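Thiosulfate sulfurtransferase (Pseudomonas aeruginosa, PDB 1YT8) probably transfers sulfur from thiosulfate to cyanide, as a protein built of four rhodanese-like domains in one chain. Local coordinates at residues D28-D33 against E73-V78; P47-E52 against L416-K421. All blocks are in the same frame, centred on the assembly; numbering follows the deposited sequence.

Contact 1: D28-D33 against E73-V78; sequences DVREED and EGLAPV
V29 turns CG1 anti to the carbonyl carbon (chi1 -64°), which leaves CG2 between the backbone N and the carbonyl carbon, and CG2 meets the start of helix 75-85, lying 3.8 Å from L75 CB and just as near the backbone N of A76. The side chains of V29 and L75 slide past each other in opposite directions. L75 reaches on with CD1, which comes to 3.8 Å from R30 CA and also touches the carbonyl O of V29. R30 turns at chi3 (-70°), a bend that places NE near D28. The guanidinium holds D28 side-on: R30 NE donates to D28 OD1 and R30 NH2 to D28 OD2 at 2.7 Å, both on syn lone pairs and nearly in the guanidinium plane. D28 OD1 also accepts the backbone N of R30 at 3.1 Å, closing an Asx turn, so the loop and the arginine share one anchor. With the head group fixed, the R30 chain crosses E73 at about a right angle, and R30 CD lies 3.4 Å from E73 OE2. Their charged groups meet only through a water, which accepts from R30 NH1 and donates to E73 OE2 at 2.6 Å; the other oxygen, E73 OE1, accepts from the backbone N of D71. The contact joins the loop after strand 25-28 to the loop and first helical turn after strand 66-69, at the C-terminal ends of neighbouring parallel strands in the first rhodanese-like domain.

Contact 2: P47-E52 against L416-K421; sequences PLSRLE and LRSQLK
R417 and E52 form an end-on, two-pronged salt bridge, with R417 NH1 2.7 Å from E52 OE1 and R417 NH2 2.8 Å from E52 OE2. It joins two rhodanese-like domains, each built on a five-stranded parallel sheet, through the turns that follow their edge strands 44-45 and 413-414. The guanidinium and carboxylate planes are 20° apart, and both carboxylate oxygens are met on their syn sides, about 30° out of the carboxylate plane. R417 reaches E52 with an extended chain that starts with CG anti to the backbone N (chi1 -179°). On the way it passes S49, whose carbonyl O takes a longer bond of 3.3 Å from R417 NH1, the donor standing well above the carbonyl plane. NH1 thus serves two acceptors. R82 NH1 lies close to R417 NH2, a like charge that the E52 carboxylate would be expected to offset, and F445 of helix 441-454 touches both partners of the salt bridge. Nearer the backbone, the CB atoms of S49 and R417 pack at 4.0 Å. S49 OG, whose stronger partner is E31 OE2, accepts a weak, bent bond from the backbone N of S418 (3.1 Å) and lies 3.3 Å from S418 CB.

How the contacts relate
From the N terminus, strand 25-28 leads into 28-33, strand 44-45 into 47-52 and strand 66-69 into 73-78. Contact 1 closes a loop of about 40 residues within the first rhodanese-like domain. Contact 2 starts inside that loop and runs out to 416-421 in the last such domain, so the two cross along the chain. Their centres are about 8 Å apart, and E31 is the main joint: its OE2 makes probable hydrogen bonds to S49 OG and S418 OG, one on each side of contact 2. L75 CD2 also packs on S418 O. Together they bring three loops of the first domain against one turn of the last.

Contact 1: D28-D33 against E73-V78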
ATOM      1  N   ASP A  28       2.304  -6.549 -12.435  1.00 13.23           N
ATOM      2  CA  ASP A  28       1.055  -6.562 -13.185  1.00 12.25           C
ATOM      3  C   ASP A  28       0.900  -5.090 -13.573  1.00 13.20           C
ATOM      4  O   ASP A  28       0.704  -4.238 -12.705  1.00 13.23           O
ATOM      5  CB  ASP A  28      -0.102  -6.984 -12.277  1.00 12.41           C
ATOM      6  CG  ASP A  28      -1.405  -7.200 -13.039  1.00 14.07           C
ATOM      7  OD1 ASP A  28      -1.681  -6.443 -13.998  1.00 14.29           O
ATOM      8  OD2 ASP A  28      -2.161  -8.122 -12.669  1.00 14.06           O
ATOM      9  N   VAL A  29       0.996  -4.785 -14.862  1.00 13.38           N
ATOM     10  CA  VAL A  29       0.894  -3.396 -15.298  1.00 11.22           C
ATOM     11  C   VAL A  29      -0.505  -2.896 -15.655  1.00 11.90           C
ATOM     12  O   VAL A  29      -0.660  -1.771 -16.130  1.00 13.07           O
ATOM     13  CB  VAL A  29       1.854  -3.116 -16.480  1.00 11.61           C
ATOM     14  CG1 VAL A  29       3.294  -3.301 -16.021  1.00 13.95           C
ATOM     15  CG2 VAL A  29       1.537  -4.044 -17.653  1.00 13.66           C
ATOM     16  N   ARG A  30      -1.522  -3.721 -15.431  1.00 13.65           N
ATOM     17  CA  ARG A  30      -2.896  -3.308 -15.696  1.00 13.34           C
ATOM     18  C   ARG A  30      -3.308  -2.346 -14.581  1.00 13.62           C
ATOM     19  O   ARG A  30      -2.565  -2.159 -13.614  1.00 15.46           O
ATOM     20  CB  ARG A  30      -3.835  -4.516 -15.672  1.00 14.59           C
ATOM     21  CG  ARG A  30      -3.594  -5.548 -16.760  1.00 14.58           C
ATOM     22  CD  ARG A  30      -4.498  -6.756 -16.555  1.00 17.57           C
ATOM     23  NE  ARG A  30      -4.121  -7.538 -15.379  1.00 14.14           N
ATOM     24  CZ  ARG A  30      -4.874  -8.493 -14.843  1.00 16.31           C
ATOM     25  NH1 ARG A  30      -6.057  -8.788 -15.374  1.00 15.87           N
ATOM     26  NH2 ARG A  30      -4.446  -9.157 -13.778  1.00 13.74           N
ATOM     27  N   GLU A  31      -4.482  -1.733 -14.717  1.00 13.71           N
ATOM     28  CA  GLU A  31      -4.986  -0.835 -13.685  1.00 13.08           C
ATOM     29  C   GLU A  31      -5.336  -1.694 -12.466  1.00 13.52           C
ATOM     30  O   GLU A  31      -5.443  -2.919 -12.574  1.00 13.32           O
ATOM     31  CB  GLU A  31      -6.233  -0.093 -14.171  1.00 15.33           C
ATOM     32  CG  GLU A  31      -5.999   0.847 -15.357  1.00 15.99           C
ATOM     33  CD  GLU A  31      -4.993   1.943 -15.050  1.00 16.40           C
ATOM     34  OE1 GLU A  31      -5.002   2.464 -13.913  1.00 16.73           O
ATOM     35  OE2 GLU A  31      -4.203   2.303 -15.949  1.00 16.56           O
ATOM     36  N   GLU A  32      -5.537  -1.054 -11.318  1.00 13.35           N
ATOM     37  CA  GLU A  32      -5.829  -1.786 -10.092  1.00 14.54           C
ATOM     38  C   GLU A  32      -7.085  -2.652 -10.086  1.00 15.08           C
ATOM     39  O   GLU A  32      -7.050  -3.768  -9.572  1.00 13.89           O
ATOM     40  CB  GLU A  32      -5.866  -0.833  -8.887  1.00 12.42           C
ATOM     41  CG  GLU A  32      -5.855  -1.578  -7.547  1.00 16.24           C
ATOM     42  CD  GLU A  32      -5.895  -0.661  -6.337  1.00 16.81           C
ATOM     43  OE1 GLU A  32      -6.899   0.063  -6.165  1.00 14.53           O
ATOM     44  OE2 GLU A  32      -4.924  -0.673  -5.549  1.00 17.30           O
ATOM     45  N   ASP A  33      -8.194  -2.172 -10.647  1.00 15.64           N
ATOM     46  CA  ASP A  33      -9.396  -2.996 -10.614  1.00 16.93           C
ATOM     47  C   ASP A  33      -9.217  -4.332 -11.340  1.00 15.60           C
ATOM     48  O   ASP A  33      -9.597  -5.375 -10.814  1.00 15.31           O
ATOM     49  CB  ASP A  33     -10.612  -2.242 -11.159  1.00 18.30           C
ATOM     50  CG  ASP A  33     -11.918  -2.908 -10.761  1.00 21.61           C
ATOM     51  OD1 ASP A  33     -12.093  -3.198  -9.557  1.00 21.84           O
ATOM     52  OD2 ASP A  33     -12.767  -3.145 -11.641  1.00 26.86           O
ATOM     53  N   GLU A  73      -3.949  -6.967 -23.077  1.00 20.36           N
ATOM     54  CA  GLU A  73      -4.271  -5.591 -23.456  1.00 19.60           C
ATOM     55  C   GLU A  73      -3.192  -4.882 -24.270  1.00 20.34           C
ATOM     56  O   GLU A  73      -3.454  -3.843 -24.878  1.00 20.14           O
ATOM     57  CB  GLU A  73      -4.582  -4.752 -22.210  1.00 20.57           C
ATOM     58  CG  GLU A  73      -5.827  -5.197 -21.460  1.00 21.99           C
ATOM     59  CD  GLU A  73      -5.531  -6.200 -20.353  1.00 22.83           C
ATOM     60  OE1 GLU A  73      -4.516  -6.921 -20.444  1.00 20.47           O
ATOM     61  OE2 GLU A  73      -6.333  -6.271 -19.399  1.00 22.78           O
ATOM     62  N   GLY A  74      -1.982  -5.434 -24.279  1.00 18.65           N
ATOM     63  CA  GLY A  74      -0.899  -4.805 -25.015  1.00 16.70           C
ATOM     64  C   GLY A  74      -0.164  -3.786 -24.160  1.00 17.38           C
ATOM     65  O   GLY A  74       0.586  -2.951 -24.670  1.00 17.13           O
ATOM     66  N   LEU A  75      -0.385  -3.855 -22.850  1.00 16.28           N
ATOM     67  CA  LEU A  75       0.260  -2.948 -21.905  1.00 15.82           C
ATOM     68  C   LEU A  75       1.663  -3.440 -21.544  1.00 14.79           C
ATOM     69  O   LEU A  75       2.591  -2.647 -21.399  1.00 13.63           O
ATOM     70  CB  LEU A  75      -0.573  -2.840 -20.622  1.00 14.98           C
ATOM     71  CG  LEU A  75      -1.989  -2.250 -20.685  1.00 16.91           C
ATOM     72  CD1 LEU A  75      -2.639  -2.328 -19.310  1.00 17.93           C
ATOM     73  CD2 LEU A  75      -1.926  -0.808 -21.151  1.00 17.27           C
ATOM     74  N   ALA A  76       1.809  -4.753 -21.397  1.00 16.11           N
ATOM     75  CA  ALA A  76       3.094  -5.341 -21.021  1.00 16.17           C
ATOM     76  C   ALA A  76       4.264  -4.961 -21.933  1.00 16.28           C
ATOM     77  O   ALA A  76       5.309  -4.515 -21.457  1.00 15.16           O
ATOM     78  CB  ALA A  76       2.961  -6.863 -20.927  1.00 17.56           C
ATOM     79  N   PRO A  77       4.115  -5.138 -23.255  1.00 16.54           N
ATOM     80  CA  PRO A  77       5.231  -4.773 -24.132  1.00 17.58           C
ATOM     81  C   PRO A  77       5.651  -3.305 -24.026  1.00 16.99           C
ATOM     82  O   PRO A  77       6.834  -2.991 -24.140  1.00 17.72           O
ATOM     83  CB  PRO A  77       4.724  -5.155 -25.528  1.00 18.64           C
ATOM     84  CG  PRO A  77       3.223  -5.110 -25.380  1.00 22.06           C
ATOM     85  CD  PRO A  77       3.009  -5.724 -24.027  1.00 16.72           C
ATOM     86  N   VAL A  78       4.689  -2.412 -23.804  1.00 16.57           N
ATOM     87  CA  VAL A  78       4.987  -0.988 -23.663  1.00 16.05           C
ATOM     88  C   VAL A  78       5.747  -0.769 -22.354  1.00 16.59           C
ATOM     89  O   VAL A  78       6.731  -0.025 -22.303  1.00 14.83           O
ATOM     90  CB  VAL A  78       3.686  -0.141 -23.654  1.00 15.69           C
ATOM     91  CG1 VAL A  78       4.007   1.331 -23.395  1.00 15.90           C
ATOM     92  CG2 VAL A  78       2.969  -0.289 -24.988  1.00 15.74           C
TER
HETATM   93  O   HOH W   1      -7.610  -7.859 -17.761  1.00 17.21           O

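Contact 2: P47-E52 against L416-K421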
ATOM      1  N   PRO A  47       0.618  -0.170 -12.229  1.00 14.68           N
ATOM      2  CA  PRO A  47      -0.047   0.239 -13.468  1.00 15.07           C
ATOM      3  C   PRO A  47       0.867   1.007 -14.413  1.00 14.21           C
ATOM      4  O   PRO A  47       1.588   1.917 -13.995  1.00 15.17           O
ATOM      5  CB  PRO A  47      -1.199   1.101 -12.964  1.00 13.27           C
ATOM      6  CG  PRO A  47      -1.538   0.458 -11.638  1.00 14.33           C
ATOM      7  CD  PRO A  47      -0.164   0.251 -11.051  1.00 13.16           C
ATOM      8  N   LEU A  48       0.840   0.628 -15.686  1.00 14.98           N
ATOM      9  CA  LEU A  48       1.642   1.303 -16.695  1.00 16.62           C
ATOM     10  C   LEU A  48       1.428   2.809 -16.542  1.00 15.65           C
ATOM     11  O   LEU A  48       2.356   3.597 -16.702  1.00 17.92           O
ATOM     12  CB  LEU A  48       1.207   0.863 -18.098  1.00 16.33           C
ATOM     13  CG  LEU A  48       1.910   1.542 -19.279  1.00 18.68           C
ATOM     14  CD1 LEU A  48       3.360   1.086 -19.362  1.00 17.93           C
ATOM     15  CD2 LEU A  48       1.171   1.198 -20.566  1.00 17.20           C
ATOM     16  N   SER A  49       0.200   3.193 -16.212  1.00 16.85           N
ATOM     17  CA  SER A  49      -0.153   4.605 -16.039  1.00 16.78           C
ATOM     18  C   SER A  49       0.752   5.397 -15.095  1.00 18.05           C
ATOM     19  O   SER A  49       0.959   6.598 -15.300  1.00 19.56           O
ATOM     20  CB  SER A  49      -1.604   4.730 -15.568  1.00 17.09           C
ATOM     21  OG  SER A  49      -2.502   4.331 -16.584  1.00 18.16           O
ATOM     22  N   ARG A  50       1.282   4.746 -14.061  1.00 17.94           N
ATOM     23  CA  ARG A  50       2.161   5.433 -13.117  1.00 18.38           C
ATOM     24  C   ARG A  50       3.498   4.724 -12.895  1.00 18.67           C
ATOM     25  O   ARG A  50       4.164   4.922 -11.875  1.00 18.76           O
ATOM     26  CB  ARG A  50       1.444   5.646 -11.773  1.00 21.56           C
ATOM     27  CG  ARG A  50       0.903   4.388 -11.092  1.00 22.66           C
ATOM     28  CD  ARG A  50       0.337   4.749  -9.714  1.00 25.05           C
ATOM     29  NE  ARG A  50      -0.213   3.610  -8.974  1.00 25.01           N
ATOM     30  CZ  ARG A  50      -1.427   3.094  -9.161  1.00 26.42           C
ATOM     31  NH1 ARG A  50      -2.245   3.602 -10.076  1.00 23.80           N
ATOM     32  NH2 ARG A  50      -1.836   2.074  -8.415  1.00 23.51           N
ATOM     33  N   LEU A  51       3.889   3.910 -13.869  1.00 17.74           N
ATOM     34  CA  LEU A  51       5.139   3.157 -13.814  1.00 18.33           C
ATOM     35  C   LEU A  51       6.360   4.009 -13.451  1.00 18.81           C
ATOM     36  O   LEU A  51       7.092   3.690 -12.516  1.00 18.28           O
ATOM     37  CB  LEU A  51       5.379   2.466 -15.163  1.00 18.02           C
ATOM     38  CG  LEU A  51       6.662   1.645 -15.355  1.00 21.54           C
ATOM     39  CD1 LEU A  51       6.640   0.435 -14.443  1.00 22.28           C
ATOM     40  CD2 LEU A  51       6.775   1.201 -16.804  1.00 23.13           C
ATOM     41  N   GLU A  52       6.571   5.097 -14.182  1.00 18.46           N
ATOM     42  CA  GLU A  52       7.724   5.964 -13.941  1.00 18.70           C
ATOM     43  C   GLU A  52       7.763   6.650 -12.579  1.00 17.63           C
ATOM     44  O   GLU A  52       8.835   6.998 -12.092  1.00 17.98           O
ATOM     45  CB  GLU A  52       7.822   7.032 -15.037  1.00 19.97           C
ATOM     46  CG  GLU A  52       7.996   6.466 -16.436  1.00 19.54           C
ATOM     47  CD  GLU A  52       6.689   6.343 -17.195  1.00 21.01           C
ATOM     48  OE1 GLU A  52       5.643   6.069 -16.565  1.00 20.90           O
ATOM     49  OE2 GLU A  52       6.714   6.508 -18.434  1.00 21.35           O
ATOM     50  N   LEU A 416      -7.332   7.706 -18.638  1.00 14.92           N
ATOM     51  CA  LEU A 416      -6.389   6.730 -18.117  1.00 15.21           C
ATOM     52  C   LEU A 416      -5.193   6.863 -19.046  1.00 15.46           C
ATOM     53  O   LEU A 416      -5.346   6.787 -20.264  1.00 14.96           O
ATOM     54  CB  LEU A 416      -6.941   5.309 -18.239  1.00 15.28           C
ATOM     55  CG  LEU A 416      -7.955   4.805 -17.217  1.00 14.99           C
ATOM     56  CD1 LEU A 416      -8.420   3.408 -17.620  1.00 15.72           C
ATOM     57  CD2 LEU A 416      -7.317   4.785 -15.831  1.00 15.01           C
ATOM     58  N   ARG A 417      -4.010   7.067 -18.490  1.00 15.19           N
ATOM     59  CA  ARG A 417      -2.833   7.197 -19.329  1.00 17.93           C
ATOM     60  C   ARG A 417      -2.601   5.922 -20.138  1.00 18.10           C
ATOM     61  O   ARG A 417      -2.076   5.971 -21.252  1.00 20.21           O
ATOM     62  CB  ARG A 417      -1.600   7.499 -18.478  1.00 16.82           C
ATOM     63  CG  ARG A 417      -0.341   7.680 -19.307  1.00 18.95           C
ATOM     64  CD  ARG A 417       0.861   7.944 -18.438  1.00 21.20           C
ATOM     65  NE  ARG A 417       2.100   7.901 -19.206  1.00 21.30           N
ATOM     66  CZ  ARG A 417       3.283   7.604 -18.682  1.00 23.05           C
ATOM     67  NH1 ARG A 417       3.382   7.326 -17.387  1.00 20.81           N
ATOM     68  NH2 ARG A 417       4.364   7.568 -19.453  1.00 18.77           N
ATOM     69  N   SER A 418      -3.017   4.789 -19.578  1.00 17.97           N
ATOM     70  CA  SER A 418      -2.846   3.487 -20.218  1.00 17.74           C
ATOM     71  C   SER A 418      -3.803   3.224 -21.376  1.00 17.16           C
ATOM     72  O   SER A 418      -3.641   2.246 -22.103  1.00 15.94           O
ATOM     73  CB  SER A 418      -3.001   2.368 -19.179  1.00 15.51           C
ATOM     74  OG  SER A 418      -4.320   2.333 -18.657  1.00 14.59           O
ATOM     75  N   GLN A 419      -4.796   4.095 -21.544  1.00 17.09           N
ATOM     76  CA  GLN A 419      -5.775   3.941 -22.616  1.00 15.88           C
ATOM     77  C   GLN A 419      -5.990   5.252 -23.370  1.00 15.94           C
ATOM     78  O   GLN A 419      -7.118   5.598 -23.727  1.00 15.99           O
ATOM     79  CB  GLN A 419      -7.108   3.448 -22.034  1.00 17.75           C
ATOM     80  CG  GLN A 419      -7.020   2.073 -21.381  1.00 18.89           C
ATOM     81  CD  GLN A 419      -8.364   1.547 -20.908  1.00 20.10           C
ATOM     82  OE1 GLN A 419      -9.417   1.949 -21.409  1.00 20.19           O
ATOM     83  NE2 GLN A 419      -8.332   0.622 -19.954  1.00 18.23           N
ATOM     84  N   LEU A 420      -4.899   5.967 -23.627  1.00 15.48           N
ATOM     85  CA  LEU A 420      -4.976   7.245 -24.320  1.00 16.28           C
ATOM     86  C   LEU A 420      -5.478   7.169 -25.760  1.00 17.02           C
ATOM     87  O   LEU A 420      -6.200   8.059 -26.209  1.00 15.79           O
ATOM     88  CB  LEU A 420      -3.614   7.945 -24.286  1.00 15.58           C
ATOM     89  CG  LEU A 420      -3.248   8.652 -22.977  1.00 15.19           C
ATOM     90  CD1 LEU A 420      -1.810   9.138 -23.041  1.00 15.35           C
ATOM     91  CD2 LEU A 420      -4.201   9.827 -22.744  1.00 17.22           C
ATOM     92  N   LYS A 421      -5.101   6.123 -26.487  1.00 16.56           N
ATOM     93  CA  LYS A 421      -5.542   6.004 -27.872  1.00 18.08           C
ATOM     94  C   LYS A 421      -7.062   6.042 -27.932  1.00 19.17           C
ATOM     95  O   LYS A 421      -7.653   6.830 -28.674  1.00 16.35           O
ATOM     96  CB  LYS A 421      -5.034   4.702 -28.494  1.00 19.28           C
ATOM     97  CG  LYS A 421      -5.424   4.530 -29.957  1.00 24.98           C
ATOM     98  CD  LYS A 421      -4.871   3.233 -30.527  1.00 30.04           C
ATOM     99  CE  LYS A 421      -5.173   3.099 -32.015  1.00 32.12           C
ATOM    100  NZ  LYS A 421      -6.636   3.037 -32.292  1.00 34.90           N
TER